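Local coordinates for protein alpha-1,6-mannanase (Bacteroides thetaiotaomicron, PDB 4V1S) that probably hydrolyses internal alpha-1,6-mannosidic linkages of mannans, as a glycoside hydrolase of family 76, at residues N44-W49 with I343-N348; F86-T90 with T378-Y382; A206-L210 with F269-W274; F317-D321 with Y382-R386. The contacts are given in a common frame with arbitrary orientation. Where two conformers were deposited one is given. Numbering follows the deposited sequence.

Contact 1 (N44-W49 with I343-N348); sequences NDYYTW and INFIHN
In the alpha/alpha barrel expected of family 76, this contact joins two outer helices far apart in sequence: the start of helix 46-61 lies against 343-348 of helix 334-350, whose 346-348 part widens into a pi-type turn. CA distances set the register: Asn44-Asn344 8.1 Å, Tyr46-Ile343 8.9 Å and Trp49-His347 7.9 Å. Asn44 is extended, with its CB toward the other helix. Asp45 (phi -96°, psi 78°) centres an inverse gamma turn, with a weak bond from Tyr46 N to Asn44 O of 3.1 Å, and N-caps the helix. Its t side chain accepts from Thr48 through a weak N-to-OD1 bond of 3.3 Å and an OG1-to-OD2 bond of 2.7 Å. From Tyr46 onward the backbone is helical. The m rotamer of Tyr46 brings its OH to Asn344 OD1, donating a 2.6 Å hydrogen bond; Asn344 ND2 bonds Glu40 O. Trp49, also m, stacks its six-membered ring face-to-face on the His347 imidazole, centroids 3.5 Å apart and planes at 3°. The t rotamer of His347 lays its imidazole on that ring. His347 CB, over the same six-membered ring of Trp49, is 3.8 Å from its centroid, and His347 ND1 donates to Asn348 OD1 at 3.1 Å.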
loop_
_atom_site.group_PDB
_atom_site.type_symbol
_atom_site.label_atom_id
_atom_site.label_comp_id
_atom_site.label_asym_id
_atom_site.label_seq_id
_atom_site.Cartn_x
_atom_site.Cartn_y
_atom_site.Cartn_z
ATOM N N ASN A 44 -17.973 -11.072 14.040
ATOM C CA ASN A 44 -16.762 -11.320 13.270
ATOM C C ASN A 44 -15.523 -10.892 14.026
ATOM O O ASN A 44 -15.322 -9.712 14.335
ATOM C CB ASN A 44 -16.774 -10.580 11.932
ATOM C CG ASN A 44 -17.884 -11.028 11.027
ATOM O OD1 ASN A 44 -18.203 -12.215 10.923
ATOM N ND2 ASN A 44 -18.458 -10.066 10.318
ATOM N N ASP A 45 -14.675 -11.866 14.290
ATOM C CA ASP A 45 -13.523 -11.635 15.101
ATOM C C ASP A 45 -12.351 -11.362 14.173
ATOM O O ASP A 45 -11.512 -12.232 13.943
ATOM C CB ASP A 45 -13.280 -12.852 15.966
ATOM C CG ASP A 45 -12.232 -12.629 17.012
ATOM O OD1 ASP A 45 -11.608 -11.540 17.020
ATOM O OD2 ASP A 45 -12.042 -13.566 17.837
ATOM N N TYR A 46 -12.306 -10.141 13.648
ATOM C CA TYR A 46 -11.254 -9.746 12.704
ATOM C C TYR A 46 -9.863 -9.942 13.258
ATOM O O TYR A 46 -8.959 -10.329 12.537
ATOM C CB TYR A 46 -11.425 -8.282 12.274
ATOM C CG TYR A 46 -12.746 -8.029 11.583
ATOM C CD1 TYR A 46 -13.014 -8.574 10.342
ATOM C CD2 TYR A 46 -13.751 -7.276 12.204
ATOM C CE1 TYR A 46 -14.258 -8.395 9.725
ATOM C CE2 TYR A 46 -14.975 -7.076 11.594
ATOM C CZ TYR A 46 -15.228 -7.645 10.355
ATOM O OH TYR A 46 -16.437 -7.450 9.733
ATOM N N TYR A 47 -9.675 -9.650 14.539
ATOM C CA TYR A 47 -8.361 -9.785 15.145
ATOM C C TYR A 47 -7.859 -11.229 15.116
ATOM O O TYR A 47 -6.702 -11.499 14.737
ATOM C CB TYR A 47 -8.438 -9.287 16.578
ATOM C CG TYR A 47 -7.110 -9.028 17.278
ATOM C CD1 TYR A 47 -6.208 -8.084 16.791
ATOM C CD2 TYR A 47 -6.788 -9.668 18.451
ATOM C CE1 TYR A 47 -5.026 -7.815 17.442
ATOM C CE2 TYR A 47 -5.599 -9.426 19.113
ATOM C CZ TYR A 47 -4.722 -8.481 18.606
ATOM O OH TYR A 47 -3.555 -8.205 19.282
ATOM N N THR A 48 -8.733 -12.161 15.490
ATOM C CA THR A 48 -8.412 -13.584 15.354
ATOM C C THR A 48 -8.158 -13.989 13.902
ATOM O O THR A 48 -7.231 -14.705 13.611
ATOM C CB THR A 48 -9.504 -14.474 15.986
ATOM O OG1 THR A 48 -9.467 -14.223 17.399
ATOM C CG2 THR A 48 -9.246 -15.919 15.737
ATOM N N TRP A 49 -8.971 -13.483 12.987
ATOM C CA TRP A 49 -8.764 -13.790 11.589
ATOM C C TRP A 49 -7.382 -13.357 11.156
ATOM O O TRP A 49 -6.728 -14.064 10.421
ATOM C CB TRP A 49 -9.798 -13.102 10.697
ATOM C CG TRP A 49 -11.201 -13.561 10.892
ATOM C CD1 TRP A 49 -11.638 -14.538 11.724
ATOM C CD2 TRP A 49 -12.353 -13.034 10.232
ATOM N NE1 TRP A 49 -13.014 -14.651 11.630
ATOM C CE2 TRP A 49 -13.473 -13.743 10.714
ATOM C CE3 TRP A 49 -12.544 -12.049 9.259
ATOM C CZ2 TRP A 49 -14.778 -13.489 10.251
ATOM C CZ3 TRP A 49 -13.841 -11.787 8.815
ATOM C CH2 TRP A 49 -14.936 -12.505 9.318
ATOM N N ILE A 343 -14.280 -6.874 3.482
ATOM C CA ILE A 343 -13.376 -7.712 4.306
ATOM C C ILE A 343 -14.061 -9.041 4.677
ATOM O O ILE A 343 -13.421 -10.111 4.668
ATOM C CB ILE A 343 -12.816 -6.912 5.505
ATOM C CG1 ILE A 343 -11.939 -5.763 4.962
ATOM C CG2 ILE A 343 -12.006 -7.820 6.405
ATOM C CD1 ILE A 343 -11.545 -4.739 5.989
ATOM N N ASN A 344 -15.360 -9.005 4.962
ATOM C CA ASN A 344 -16.108 -10.241 5.230
ATOM C C ASN A 344 -16.064 -11.171 4.046
ATOM O O ASN A 344 -15.914 -12.364 4.205
ATOM C CB ASN A 344 -17.558 -9.915 5.629
ATOM C CG ASN A 344 -17.664 -9.231 7.005
ATOM O OD1 ASN A 344 -16.729 -9.209 7.794
ATOM N ND2 ASN A 344 -18.812 -8.669 7.279
ATOM N N PHE A 345 -16.197 -10.604 2.844
ATOM C CA PHE A 345 -16.111 -11.387 1.625
ATOM C C PHE A 345 -14.752 -12.070 1.477
ATOM O O PHE A 345 -14.668 -13.226 1.105
ATOM C CB PHE A 345 -16.415 -10.505 0.406
ATOM C CG PHE A 345 -16.335 -11.239 -0.909
ATOM C CD1 PHE A 345 -17.390 -11.937 -1.383
ATOM C CD2 PHE A 345 -15.158 -11.185 -1.669
ATOM C CE1 PHE A 345 -17.325 -12.589 -2.610
ATOM C CE2 PHE A 345 -15.062 -11.853 -2.877
ATOM C CZ PHE A 345 -16.167 -12.548 -3.350
ATOM N N ILE A 346 -13.676 -11.345 1.737
ATOM C CA ILE A 346 -12.357 -11.952 1.701
ATOM C C ILE A 346 -12.309 -13.205 2.580
ATOM O O ILE A 346 -11.886 -14.262 2.140
ATOM C CB ILE A 346 -11.272 -10.935 2.131
ATOM C CG1 ILE A 346 -11.204 -9.771 1.125
ATOM C CG2 ILE A 346 -9.908 -11.625 2.207
ATOM C CD1 ILE A 346 -10.418 -8.604 1.670
ATOM N N HIS A 347 -12.752 -13.095 3.811
ATOM C CA HIS A 347 -12.710 -14.247 4.745
ATOM C C HIS A 347 -13.667 -15.372 4.357
ATOM O O HIS A 347 -13.324 -16.556 4.382
ATOM C CB HIS A 347 -13.009 -13.763 6.139
ATOM C CG HIS A 347 -12.805 -14.801 7.188
ATOM N ND1 HIS A 347 -13.844 -15.512 7.744
ATOM C CD2 HIS A 347 -11.673 -15.290 7.742
ATOM C CE1 HIS A 347 -13.360 -16.365 8.631
ATOM N NE2 HIS A 347 -12.048 -16.241 8.657
ATOM N N ASN A 348 -14.895 -14.983 4.069
ATOM C CA ASN A 348 -15.985 -15.929 3.863
ATOM C C ASN A 348 -15.989 -16.600 2.500
ATOM O O ASN A 348 -16.455 -17.728 2.373
ATOM C CB ASN A 348 -17.317 -15.232 4.181
ATOM C CG ASN A 348 -17.409 -14.775 5.644
ATOM O OD1 ASN A 348 -16.660 -15.233 6.538
ATOM N ND2 ASN A 348 -18.323 -13.842 5.897
#

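Contact 2 (F86-T90 with T378-Y382); sequences FLLYT and TVAAY
Two helical segments, 86-90 and 378-382, run nearly parallel, their axes 8.3 Å apart at closest and crossing at 17°. Phe86 CA lies 5.4 Å from Thr378 CA and Thr90 CA 4.5 Å from Tyr382 CA. Aromatic interactions dominate. Phe86 (m) takes Val379 on one face, with Val379 CB 3.7 Å from the ring centroid and 7° off its normal. Tyr382 (t) receives Tyr89 CB 3.7 Å from its centroid, and the edge of the Tyr89 ring points at its face, centroids 5.2 Å apart and planes at 54°. Among aliphatic contacts, Leu87 CG meets Thr378 CG2 at 3.6 Å. No hydrogen bond links the segments. Thr90 OG1 instead donates to Phe86 O (2.7 Å) in its own helix, and the same OG1 lies 3.2 Å from Tyr382 CA. Polar ends find partners outside the segments: Tyr89 OH bonds Trp147 O, Tyr382 OH Asp321 OD2, and Thr378 OG1 both Leu374 O, a turn earlier, and Gly83 O. The pair closes the inner ring of the barrel, first inner helix against last, with helix 46-61 behind it and helix 313-330 beside it.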
loop_
_atom_site.group_PDB
_atom_site.type_symbol
_atom_site.label_atom_id
_atom_site.label_comp_id
_atom_site.label_asym_id
_atom_site.label_seq_id
_atom_site.Cartn_x
_atom_site.Cartn_y
_atom_site.Cartn_z
ATOM N N PHE A 86 3.243 -5.439 3.242
ATOM C CA PHE A 86 1.973 -5.704 3.890
ATOM C C PHE A 86 2.129 -6.231 5.316
ATOM O O PHE A 86 1.319 -5.906 6.152
ATOM C CB PHE A 86 1.113 -6.651 3.088
ATOM C CG PHE A 86 0.636 -6.069 1.781
ATOM C CD1 PHE A 86 -0.324 -5.078 1.760
ATOM C CD2 PHE A 86 1.051 -6.609 0.544
ATOM C CE1 PHE A 86 -0.820 -4.567 0.573
ATOM C CE2 PHE A 86 0.567 -6.089 -0.669
ATOM C CZ PHE A 86 -0.368 -5.075 -0.639
ATOM N N LEU A 87 3.182 -6.998 5.586
ATOM C CA LEU A 87 3.426 -7.402 6.948
ATOM C C LEU A 87 3.774 -6.175 7.793
ATOM O O LEU A 87 3.249 -5.997 8.868
ATOM C CB LEU A 87 4.555 -8.456 7.017
ATOM C CG LEU A 87 4.242 -9.824 6.469
ATOM C CD1 LEU A 87 5.479 -10.689 6.485
ATOM C CD2 LEU A 87 3.127 -10.462 7.289
ATOM N N LEU A 88 4.630 -5.293 7.275
ATOM C CA LEU A 88 4.945 -4.053 7.989
ATOM C C LEU A 88 3.657 -3.286 8.341
ATOM O O LEU A 88 3.477 -2.817 9.464
ATOM C CB LEU A 88 5.842 -3.189 7.103
ATOM C CG LEU A 88 6.249 -1.817 7.610
ATOM C CD1 LEU A 88 7.099 -1.954 8.861
ATOM C CD2 LEU A 88 6.992 -1.034 6.526
ATOM N N TYR A 89 2.779 -3.119 7.359
ATOM C CA TYR A 89 1.493 -2.429 7.574
ATOM C C TYR A 89 0.642 -3.137 8.657
ATOM O O TYR A 89 -0.025 -2.503 9.471
ATOM C CB TYR A 89 0.685 -2.411 6.289
ATOM C CG TYR A 89 1.186 -1.566 5.147
ATOM C CD1 TYR A 89 2.261 -0.684 5.275
ATOM C CD2 TYR A 89 0.544 -1.647 3.896
ATOM C CE1 TYR A 89 2.706 0.050 4.161
ATOM C CE2 TYR A 89 0.939 -0.884 2.815
ATOM C CZ TYR A 89 2.017 -0.004 2.942
ATOM O OH TYR A 89 2.383 0.793 1.845
ATOM N N THR A 90 0.681 -4.466 8.645
ATOM C CA THR A 90 -0.121 -5.263 9.570
ATOM C C THR A 90 0.353 -5.083 10.997
ATOM O O THR A 90 -0.433 -4.780 11.907
ATOM C CB THR A 90 -0.082 -6.750 9.200
ATOM O OG1 THR A 90 -0.567 -6.884 7.876
ATOM C CG2 THR A 90 -0.915 -7.553 10.140
ATOM N N THR A 378 -0.618 -11.765 2.792
ATOM C CA THR A 378 -0.234 -10.675 3.681
ATOM C C THR A 378 -1.204 -9.465 3.532
ATOM O O THR A 378 -1.489 -8.784 4.526
ATOM C CB THR A 378 1.207 -10.243 3.454
ATOM O OG1 THR A 378 1.407 -9.842 2.100
ATOM C CG2 THR A 378 2.202 -11.353 3.874
ATOM N N VAL A 379 -1.697 -9.190 2.312
ATOM C CA VAL A 379 -2.673 -8.114 2.164
ATOM C C VAL A 379 -3.960 -8.457 2.915
ATOM O O VAL A 379 -4.579 -7.593 3.484
ATOM C CB VAL A 379 -2.911 -7.741 0.717
ATOM C CG1 VAL A 379 -3.478 -8.898 -0.096
ATOM C CG2 VAL A 379 -3.787 -6.521 0.612
ATOM N N ALA A 380 -4.359 -9.734 2.915
ATOM C CA ALA A 380 -5.536 -10.146 3.684
ATOM C C ALA A 380 -5.328 -9.931 5.185
ATOM O O ALA A 380 -6.182 -9.393 5.851
ATOM C CB ALA A 380 -5.899 -11.582 3.387
ATOM N N ALA A 381 -4.166 -10.323 5.702
ATOM C CA ALA A 381 -3.856 -10.096 7.092
ATOM C C ALA A 381 -3.953 -8.621 7.446
ATOM O O ALA A 381 -4.498 -8.255 8.491
ATOM C CB ALA A 381 -2.474 -10.640 7.426
ATOM N N TYR A 382 -3.426 -7.763 6.557
ATOM C CA TYR A 382 -3.470 -6.326 6.770
ATOM C C TYR A 382 -4.917 -5.813 6.858
ATOM O O TYR A 382 -5.279 -5.103 7.806
ATOM C CB TYR A 382 -2.677 -5.625 5.677
ATOM C CG TYR A 382 -2.829 -4.127 5.616
ATOM C CD1 TYR A 382 -2.678 -3.354 6.747
ATOM C CD2 TYR A 382 -3.077 -3.478 4.408
ATOM C CE1 TYR A 382 -2.816 -1.952 6.697
ATOM C CE2 TYR A 382 -3.233 -2.106 4.340
ATOM C CZ TYR A 382 -3.091 -1.328 5.479
ATOM O OH TYR A 382 -3.263 0.026 5.382
#

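Contact 3 (A206-L210 with F269-W274); sequences AVTML and FMIRSW
Leu210, Met209 and Phe269 lose the most surface, 90, 65 and 61 Å², where helix segments 206-210 and 269-274 pack almost parallel, crossing at 23° with axes 8.4 Å apart at closest. The register is tight: Ala206 CA to Met270 CA 5.2 Å, Leu210 CA to Ser273 CA 4.6 Å. Leu210 (chi1 t, chi2 p) reaches across to the partner helix, placing CD1 3.9 Å from Arg272 O and CD2 over the Arg272 guanidinium, 4.0 Å from its NH1; the same CD2 lies 4.1 Å from Phe269 CD1, at the edge of that ring. Phe269 (m) offers one face to Val207, whose CG1 is 3.9 Å from the ring centroid and 4° off the normal, while Phe269 CB touches Ala206 CB at 3.5 Å. Met209 (m, t, p) brings CE 3.6 Å from Met270 CE, and Met270 SD in turn is 3.5 Å from Ala206 CB. The close approach is helped by small residues: Ala206 faces the partner, and Ser273 turns its OG back to Phe269 O (2.9 Å); that OG lies against the partner backbone, 3.1 Å from Leu210 N without a hydrogen bond, and 3.5 Å from Met209 CB. The two helices are consecutive inner staves of the alpha/alpha barrel. Helix 142-159 covers the Val207-Phe269 side, helix 222-239 the methionines, and Arg272 reaches helix 313-330 through a salt bridge to Asp325.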
loop_
_atom_site.group_PDB
_atom_site.type_symbol
_atom_site.label_atom_id
_atom_site.label_comp_id
_atom_site.label_asym_id
_atom_site.label_seq_id
_atom_site.Cartn_x
_atom_site.Cartn_y
_atom_site.Cartn_z
ATOM N N ALA A 206 1.711 8.520 -6.793
ATOM C CA ALA A 206 0.722 8.375 -5.731
ATOM C C ALA A 206 1.318 7.986 -4.381
ATOM O O ALA A 206 0.994 8.599 -3.341
ATOM C CB ALA A 206 -0.362 7.391 -6.175
ATOM N N VAL A 207 2.196 6.996 -4.352
ATOM C CA VAL A 207 2.804 6.632 -3.080
ATOM C C VAL A 207 3.785 7.721 -2.601
ATOM O O VAL A 207 3.990 7.920 -1.400
ATOM C CB VAL A 207 3.512 5.259 -3.087
ATOM C CG1 VAL A 207 2.509 4.159 -3.355
ATOM C CG2 VAL A 207 4.698 5.186 -4.043
ATOM N N THR A 208 4.423 8.423 -3.545
ATOM C CA THR A 208 5.304 9.505 -3.155
ATOM C C THR A 208 4.486 10.681 -2.566
ATOM O O THR A 208 4.870 11.249 -1.544
ATOM C CB THR A 208 6.199 9.921 -4.325
ATOM O OG1 THR A 208 6.981 8.832 -4.753
ATOM C CG2 THR A 208 7.130 11.043 -3.973
ATOM N N MET A 209 3.353 11.018 -3.190
ATOM C CA MET A 209 2.480 12.014 -2.647
ATOM C C MET A 209 1.992 11.677 -1.245
ATOM O O MET A 209 2.030 12.523 -0.349
ATOM C CB MET A 209 1.262 12.245 -3.550
ATOM C CG MET A 209 1.596 12.993 -4.847
ATOM S SD MET A 209 0.331 12.859 -6.136
ATOM C CE MET A 209 -1.142 13.236 -5.194
ATOM N N LEU A 210 1.549 10.445 -1.041
ATOM C CA LEU A 210 1.031 10.068 0.256
ATOM C C LEU A 210 2.151 10.119 1.303
ATOM O O LEU A 210 1.946 10.612 2.406
ATOM C CB LEU A 210 0.354 8.695 0.210
ATOM C CG LEU A 210 -0.295 8.294 1.534
ATOM C CD1 LEU A 210 -1.355 9.299 1.982
ATOM C CD2 LEU A 210 -0.929 6.925 1.421
ATOM N N PHE A 269 -4.475 5.075 -4.049
ATOM C CA PHE A 269 -3.406 5.839 -3.450
ATOM C C PHE A 269 -3.519 7.345 -3.779
ATOM O O PHE A 269 -3.126 8.153 -2.959
ATOM C CB PHE A 269 -2.023 5.334 -3.837
ATOM C CG PHE A 269 -1.550 4.137 -3.029
ATOM C CD1 PHE A 269 -1.117 4.306 -1.716
ATOM C CD2 PHE A 269 -1.420 2.885 -3.610
ATOM C CE1 PHE A 269 -0.641 3.246 -0.986
ATOM C CE2 PHE A 269 -0.922 1.823 -2.880
ATOM C CZ PHE A 269 -0.532 2.016 -1.579
ATOM N N MET A 270 -4.096 7.707 -4.928
ATOM C CA MET A 270 -4.397 9.111 -5.203
ATOM C C MET A 270 -5.486 9.659 -4.279
ATOM O O MET A 270 -5.327 10.737 -3.729
ATOM C CB MET A 270 -4.739 9.376 -6.675
ATOM C CG MET A 270 -3.578 9.151 -7.662
ATOM S SD MET A 270 -2.127 10.206 -7.422
ATOM C CE MET A 270 -2.803 11.730 -8.057
ATOM N N ILE A 271 -6.530 8.876 -4.047
ATOM C CA ILE A 271 -7.592 9.258 -3.125
ATOM C C ILE A 271 -6.988 9.528 -1.728
ATOM O O ILE A 271 -7.260 10.565 -1.109
ATOM C CB ILE A 271 -8.703 8.191 -3.075
ATOM C CG1 ILE A 271 -9.474 8.152 -4.385
ATOM C CG2 ILE A 271 -9.661 8.459 -1.915
ATOM C CD1 ILE A 271 -10.183 6.808 -4.585
ATOM N N ARG A 272 -6.196 8.587 -1.208
ATOM C CA ARG A 272 -5.642 8.766 0.123
ATOM C C ARG A 272 -4.794 10.049 0.179
ATOM O O ARG A 272 -4.829 10.811 1.160
ATOM C CB ARG A 272 -4.814 7.552 0.525
ATOM C CG ARG A 272 -5.600 6.265 0.580
ATOM C CD ARG A 272 -4.856 5.194 1.361
ATOM N NE ARG A 272 -4.927 5.553 2.770
ATOM C CZ ARG A 272 -4.120 5.145 3.732
ATOM N NH1 ARG A 272 -3.114 4.309 3.490
ATOM N NH2 ARG A 272 -4.340 5.585 4.973
ATOM N N SER A 273 -4.019 10.283 -0.878
ATOM C CA SER A 273 -3.185 11.487 -0.969
ATOM C C SER A 273 -4.036 12.743 -0.965
ATOM O O SER A 273 -3.762 13.682 -0.208
ATOM C CB SER A 273 -2.305 11.432 -2.217
ATOM O OG SER A 273 -1.373 10.363 -2.149
ATOM N N TRP A 274 -5.056 12.763 -1.818
ATOM C CA TRP A 274 -5.912 13.925 -1.918
ATOM C C TRP A 274 -6.614 14.251 -0.615
ATOM O O TRP A 274 -6.788 15.439 -0.280
ATOM C CB TRP A 274 -6.931 13.764 -3.035
ATOM C CG TRP A 274 -6.366 13.781 -4.428
ATOM C CD1 TRP A 274 -5.347 14.554 -4.907
ATOM C CD2 TRP A 274 -6.834 12.993 -5.544
ATOM N NE1 TRP A 274 -5.154 14.294 -6.241
ATOM C CE2 TRP A 274 -6.048 13.343 -6.660
ATOM C CE3 TRP A 274 -7.830 12.023 -5.700
ATOM C CZ2 TRP A 274 -6.240 12.771 -7.927
ATOM C CZ3 TRP A 274 -8.007 11.448 -6.938
ATOM C CH2 TRP A 274 -7.216 11.818 -8.045
#

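Contact 4 (F317-D321 with Y382-R386); sequences FSIID and YMYMR
Segments 317-321 and 382-386 are helical and close to parallel (13°), but their axes stay 11.2 Å apart, a gap spanned by long side chains. The first helix is kinked: the N atoms of Ser318 and Ile319 lack bonds to the preceding turn. CA-CA distances are 7.2 Å for Phe317-Met383 and 8.4 Å for Asp321-Arg386. Tyr382 (t) donates its OH to Asp321 OD2 at 2.5 Å, and its CE2 meets Phe317 CD2 at 3.8 Å. Met383 (m, m) fills the space between the helices, its SD 3.7 Å from Ile320 CD1 and 3.9 Å from Phe317 CB. Arg386, with chi1 to chi3 all m, folds toward Asp321 and forms a salt bridge in which NE (2.9 Å) and NH2 (3.0 Å) both donate to the same OD1; its NH1 pairs with Glu93 of helix 81-97. Asp321 thus uses both carboxylate oxygens, OD2 for the tyrosine and OD1 for the arginine. Such parallel neighbours, the last two inner helices in sequence, are what the inner ring of an alpha/alpha barrel is built from.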
loop_
_atom_site.group_PDB
_atom_site.type_symbol
_atom_site.label_atom_id
_atom_site.label_comp_id
_atom_site.label_asym_id
_atom_site.label_seq_id
_atom_site.Cartn_x
_atom_site.Cartn_y
_atom_site.Cartn_z
ATOM N N PHE A 317 -7.068 -3.549 -2.128
ATOM C CA PHE A 317 -7.041 -3.185 -0.702
ATOM C C PHE A 317 -7.004 -1.677 -0.550
ATOM O O PHE A 317 -7.483 -1.124 0.486
ATOM C CB PHE A 317 -5.839 -3.834 0.017
ATOM C CG PHE A 317 -4.587 -3.058 -0.194
ATOM C CD1 PHE A 317 -3.887 -3.119 -1.361
ATOM C CD2 PHE A 317 -4.296 -2.036 0.703
ATOM C CE1 PHE A 317 -2.819 -2.266 -1.585
ATOM C CE2 PHE A 317 -3.214 -1.197 0.506
ATOM C CZ PHE A 317 -2.497 -1.306 -0.664
ATOM N N SER A 318 -6.439 -0.979 -1.558
ATOM C CA SER A 318 -6.327 0.498 -1.471
ATOM C C SER A 318 -7.686 1.197 -1.491
ATOM O O SER A 318 -7.831 2.289 -0.935
ATOM C CB SER A 318 -5.422 1.073 -2.561
ATOM O OG SER A 318 -5.947 0.862 -3.845
ATOM N N ILE A 319 -8.683 0.562 -2.106
ATOM C CA ILE A 319 -10.041 1.116 -2.083
ATOM C C ILE A 319 -10.603 0.987 -0.664
ATOM O O ILE A 319 -11.260 1.909 -0.148
ATOM C CB ILE A 319 -10.948 0.429 -3.118
ATOM C CG1 ILE A 319 -10.391 0.653 -4.538
ATOM C CG2 ILE A 319 -12.395 0.908 -2.983
ATOM C CD1 ILE A 319 -10.045 2.088 -4.894
ATOM N N ILE A 320 -10.316 -0.144 -0.004
ATOM C CA ILE A 320 -10.762 -0.327 1.379
ATOM C C ILE A 320 -10.078 0.678 2.301
ATOM O O ILE A 320 -10.747 1.304 3.146
ATOM C CB ILE A 320 -10.540 -1.770 1.855
ATOM C CG1 ILE A 320 -11.232 -2.769 0.920
ATOM C CG2 ILE A 320 -11.030 -1.927 3.292
ATOM C CD1 ILE A 320 -11.085 -4.238 1.328
ATOM N N ASP A 321 -8.772 0.908 2.122
ATOM C CA ASP A 321 -8.099 1.923 2.934
ATOM C C ASP A 321 -8.670 3.333 2.657
ATOM O O ASP A 321 -8.714 4.161 3.575
ATOM C CB ASP A 321 -6.568 1.936 2.684
ATOM C CG ASP A 321 -5.808 1.055 3.650
ATOM O OD1 ASP A 321 -6.414 0.674 4.675
ATOM O OD2 ASP A 321 -4.613 0.779 3.390
ATOM N N TYR A 382 -3.426 -7.763 6.557
ATOM C CA TYR A 382 -3.470 -6.326 6.770
ATOM C C TYR A 382 -4.917 -5.813 6.858
ATOM O O TYR A 382 -5.279 -5.103 7.806
ATOM C CB TYR A 382 -2.677 -5.625 5.677
ATOM C CG TYR A 382 -2.829 -4.127 5.616
ATOM C CD1 TYR A 382 -2.678 -3.354 6.747
ATOM C CD2 TYR A 382 -3.077 -3.478 4.408
ATOM C CE1 TYR A 382 -2.816 -1.952 6.697
ATOM C CE2 TYR A 382 -3.233 -2.106 4.340
ATOM C CZ TYR A 382 -3.091 -1.328 5.479
ATOM O OH TYR A 382 -3.263 0.026 5.382
ATOM N N MET A 383 -5.762 -6.254 5.931
ATOM C CA MET A 383 -7.181 -5.889 5.981
ATOM C C MET A 383 -7.854 -6.341 7.268
ATOM O O MET A 383 -8.634 -5.595 7.877
ATOM C CB MET A 383 -7.911 -6.456 4.800
ATOM C CG MET A 383 -7.537 -5.794 3.493
ATOM S SD MET A 383 -7.977 -4.053 3.328
ATOM C CE MET A 383 -6.496 -3.238 3.873
ATOM N N TYR A 384 -7.516 -7.539 7.718
ATOM C CA TYR A 384 -8.134 -8.013 8.964
ATOM C C TYR A 384 -7.738 -7.169 10.155
ATOM O O TYR A 384 -8.559 -6.919 11.032
ATOM C CB TYR A 384 -7.856 -9.503 9.231
ATOM C CG TYR A 384 -8.403 -10.454 8.207
ATOM C CD1 TYR A 384 -9.631 -10.229 7.585
ATOM C CD2 TYR A 384 -7.684 -11.595 7.844
ATOM C CE1 TYR A 384 -10.088 -11.082 6.591
ATOM C CE2 TYR A 384 -8.176 -12.517 6.904
ATOM C CZ TYR A 384 -9.385 -12.238 6.283
ATOM O OH TYR A 384 -9.875 -13.104 5.347
ATOM N N MET A 385 -6.472 -6.765 10.226
ATOM C CA MET A 385 -6.026 -5.956 11.328
ATOM C C MET A 385 -6.683 -4.560 11.269
ATOM O O MET A 385 -7.049 -3.983 12.305
ATOM C CB MET A 385 -4.506 -5.850 11.353
ATOM C CG MET A 385 -3.963 -5.232 12.629
ATOM S SD MET A 385 -4.183 -6.214 14.089
ATOM C CE MET A 385 -2.708 -7.225 14.046
ATOM N N ARG A 386 -6.798 -4.009 10.060
ATOM C CA ARG A 386 -7.510 -2.744 9.891
ATOM C C ARG A 386 -8.953 -2.812 10.387
ATOM O O ARG A 386 -9.436 -1.936 11.124
ATOM C CB ARG A 386 -7.490 -2.292 8.449
ATOM C CG ARG A 386 -6.108 -1.930 7.943
ATOM C CD ARG A 386 -5.678 -0.579 8.446
ATOM N NE ARG A 386 -6.144 0.471 7.577
ATOM C CZ ARG A 386 -6.410 1.720 7.915
ATOM N NH1 ARG A 386 -6.307 2.104 9.156
ATOM N NH2 ARG A 386 -6.762 2.591 6.973
#

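In the fold
Contacts 2, 3 and 4 are buried pairings of near-parallel inner helices, whereas contact 1, centred 19 Å from the chain centre, is a partly exposed meeting of outer ones. Contacts 2 and 4 share Tyr382 on helix 374-394, and contact 1 touches both: Ile346 CG2 is 4.2 Å from Ala380 CB, and Tyr46 CB is 3.4 Å from Tyr384 O. Contact 3, across the chain's centre from contact 1, meets contact 4 where Phe269 CZ approaches Phe317 CZ at 4.0 Å. Where the helices pack closely, in contacts 2 and 3, no hydrogen bond crosses and their hydroxyls bond within their own helices or elsewhere; the wider contact 4 carries a salt bridge to the buried Asp321, and contact 1 combines a stack with a hydrogen bond.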